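Local atomic coordinates of 5-formaminoimidazole-4-carboxamide-1-(beta)-D-ribofuranosyl 5'-monophosphate synthetase (Methanocaldococcus jannaschii, PDB entry 2R7L), a protein that catalyses the ATP- and formate-dependent formylation of the purine precursor AICAR to FAICAR without folates. Residues C208-Y213 with R314-T319. Residues are numbered along the deposited sequence; the frame is centred on the assembly and turned at random.
Sequences CIHYFY and RVDGGT. With AMZ (aminoimidazole 4-carboxamide ribonucleotide), chain F.
With CG beside its backbone N and anti to the carbonyl carbon (chi1 -49°), His210 extends its imidazole from the strand to Asp316 and Thr319, while Asp316 turns CG anti to its own N (chi1 177°) and brings its carboxylate to the ring's edge. There His210 CE1 lies 3.3 Å from Asp316 OD2, near the ring plane, with ring and carboxylate planes 46° apart; no hydrogen bond joins them. Thr319 lays its CA over one ring face, and its methyl CG2 approaches His210 ND1 at 3.5 Å, a nitrogen buried here without a polar partner. Histidine suits this place as a flat ring that packs against the turn while NE2 hydrogen-bonds to Asp226 OD1. Asp316 suits the turn: OD2 accepts from Gly318 N at 2.7 Å, closing an Asx turn, and OD1 forms a salt bridge with Arg228 of the AICAR pocket. Threonine offers the ring a methyl and Asp316 O a hydroxyl, OG1, at 2.8 Å. A CB on Gly317 would clash with AICAR, and one on Gly318 would press on His210 NE2. Replacing His210 with an alanine would probably leave Asp226 without its imidazole partner and open a gap against Thr319 CG2 and the Asp316 carboxylate. The contact thus packs the AICAR-binding loop, between strand 306-312 and helix 327-333, onto strand 205-214, which lies between strands 219-230 and 292-300 in the ATP-grasp antiparallel sheet, with Met339 of helix 339-353 touching both His210 and Thr319.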
# COMPACT_ATOMS: atom_id res chain seq x y z
N CYS A 208 3.11 -25.50 15.54
CA CYS A 208 2.10 -25.96 14.61
C CYS A 208 2.38 -25.28 13.27
O CYS A 208 2.21 -24.08 13.12
CB CYS A 208 0.69 -25.64 15.12
SG CYS A 208 0.35 -26.28 16.81
N ILE A 209 2.86 -26.07 12.31
CA ILE A 209 3.36 -25.55 11.05
C ILE A 209 2.30 -25.62 9.95
O ILE A 209 1.79 -26.70 9.63
CB ILE A 209 4.63 -26.31 10.62
CG1 ILE A 209 5.66 -26.27 11.76
CG2 ILE A 209 5.21 -25.71 9.35
CD1 ILE A 209 6.70 -27.38 11.73
N HIS A 210 1.96 -24.47 9.40
CA HIS A 210 0.90 -24.41 8.40
C HIS A 210 1.48 -24.35 6.99
O HIS A 210 2.15 -23.38 6.60
CB HIS A 210 -0.05 -23.24 8.70
CG HIS A 210 -0.50 -23.19 10.12
ND1 HIS A 210 -1.62 -23.86 10.58
CD2 HIS A 210 0.02 -22.57 11.21
CE1 HIS A 210 -1.76 -23.65 11.87
NE2 HIS A 210 -0.78 -22.86 12.28
N TYR A 211 1.24 -25.41 6.22
CA TYR A 211 1.74 -25.50 4.86
C TYR A 211 0.60 -25.28 3.86
O TYR A 211 -0.57 -25.34 4.21
CB TYR A 211 2.34 -26.88 4.57
CG TYR A 211 3.46 -27.37 5.48
CD1 TYR A 211 4.78 -27.34 5.06
CD2 TYR A 211 3.18 -27.90 6.73
CE1 TYR A 211 5.80 -27.80 5.86
CE2 TYR A 211 4.20 -28.37 7.56
CZ TYR A 211 5.50 -28.32 7.11
OH TYR A 211 6.52 -28.77 7.90
N PHE A 212 0.97 -25.05 2.60
CA PHE A 212 0.01 -25.03 1.51
C PHE A 212 0.62 -25.78 0.34
O PHE A 212 1.70 -25.41 -0.13
CB PHE A 212 -0.32 -23.59 1.09
CG PHE A 212 -1.45 -23.49 0.09
CD1 PHE A 212 -2.75 -23.36 0.52
CD2 PHE A 212 -1.21 -23.56 -1.28
CE1 PHE A 212 -3.80 -23.27 -0.39
CE2 PHE A 212 -2.25 -23.49 -2.19
CZ PHE A 212 -3.55 -23.34 -1.74
N TYR A 213 -0.04 -26.85 -0.10
CA TYR A 213 0.37 -27.51 -1.34
C TYR A 213 -0.44 -26.95 -2.50
O TYR A 213 -1.67 -27.04 -2.53
CB TYR A 213 0.20 -29.04 -1.30
CG TYR A 213 0.55 -29.66 -2.64
CD1 TYR A 213 1.86 -29.75 -3.07
CD2 TYR A 213 -0.44 -30.12 -3.51
CE1 TYR A 213 2.19 -30.30 -4.31
CE2 TYR A 213 -0.12 -30.67 -4.74
CZ TYR A 213 1.19 -30.75 -5.13
OH TYR A 213 1.50 -31.30 -6.36
N ARG A 314 -6.79 -30.40 6.16
CA ARG A 314 -7.35 -29.15 5.70
C ARG A 314 -6.83 -28.02 6.60
O ARG A 314 -5.82 -28.19 7.28
CB ARG A 314 -8.87 -29.20 5.67
CG ARG A 314 -9.48 -30.04 6.77
CD ARG A 314 -9.30 -29.37 8.10
NE ARG A 314 -9.70 -30.25 9.19
CZ ARG A 314 -9.74 -29.88 10.46
NH1 ARG A 314 -10.12 -30.75 11.40
NH2 ARG A 314 -9.41 -28.64 10.80
N VAL A 315 -7.50 -26.88 6.60
CA VAL A 315 -6.99 -25.72 7.32
C VAL A 315 -7.09 -25.93 8.84
O VAL A 315 -8.14 -26.33 9.34
CB VAL A 315 -7.70 -24.41 6.89
CG1 VAL A 315 -9.18 -24.42 7.28
CG2 VAL A 315 -6.97 -23.18 7.44
N ASP A 316 -5.98 -25.68 9.54
CA ASP A 316 -5.93 -25.78 11.00
C ASP A 316 -6.27 -24.45 11.67
O ASP A 316 -5.96 -23.37 11.14
CB ASP A 316 -4.54 -26.25 11.44
CG ASP A 316 -4.38 -26.30 12.96
OD1 ASP A 316 -4.56 -27.39 13.54
OD2 ASP A 316 -4.11 -25.25 13.57
N GLY A 317 -6.91 -24.52 12.83
CA GLY A 317 -7.36 -23.33 13.55
C GLY A 317 -6.28 -22.31 13.86
O GLY A 317 -6.58 -21.13 14.05
N GLY A 318 -5.04 -22.76 13.94
CA GLY A 318 -3.93 -21.88 14.30
C GLY A 318 -3.56 -20.83 13.26
O GLY A 318 -2.78 -19.92 13.55
N THR A 319 -4.10 -20.97 12.05
CA THR A 319 -3.90 -19.98 10.99
C THR A 319 -4.51 -18.65 11.38
O THR A 319 -4.20 -17.61 10.80
CB THR A 319 -4.49 -20.43 9.63
OG1 THR A 319 -5.84 -20.87 9.82
CG2 THR A 319 -3.68 -21.56 9.02
O5 AMZ F . -7.44 -22.18 17.45
C6 AMZ F . -7.23 -23.38 17.25
N2 AMZ F . -6.02 -23.93 17.21
C3A AMZ F . -8.38 -24.34 17.04
C7A AMZ F . -8.31 -25.72 16.92
N3 AMZ F . -7.21 -26.48 16.96
N1 AMZ F . -9.66 -23.99 16.96
C5 AMZ F . -10.37 -25.12 16.78
N AMZ F . -9.54 -26.17 16.76
C1 AMZ F . -9.93 -27.59 16.58
C2 AMZ F . -10.28 -28.28 17.90
C3 AMZ F . -11.79 -28.28 17.91
O2 AMZ F . -12.26 -29.48 18.52
O1 AMZ F . -9.79 -29.63 17.82
O AMZ F . -11.13 -27.53 15.80
C AMZ F . -12.14 -28.32 16.43
C4 AMZ F . -13.49 -27.63 16.14
O3 AMZ F . -13.47 -26.29 16.61
P AMZ F . -14.73 -25.71 17.37
OP1 AMZ F . -15.95 -25.58 16.54
O4 AMZ F . -15.01 -26.66 18.63
OP2 AMZ F . -14.29 -24.27 17.98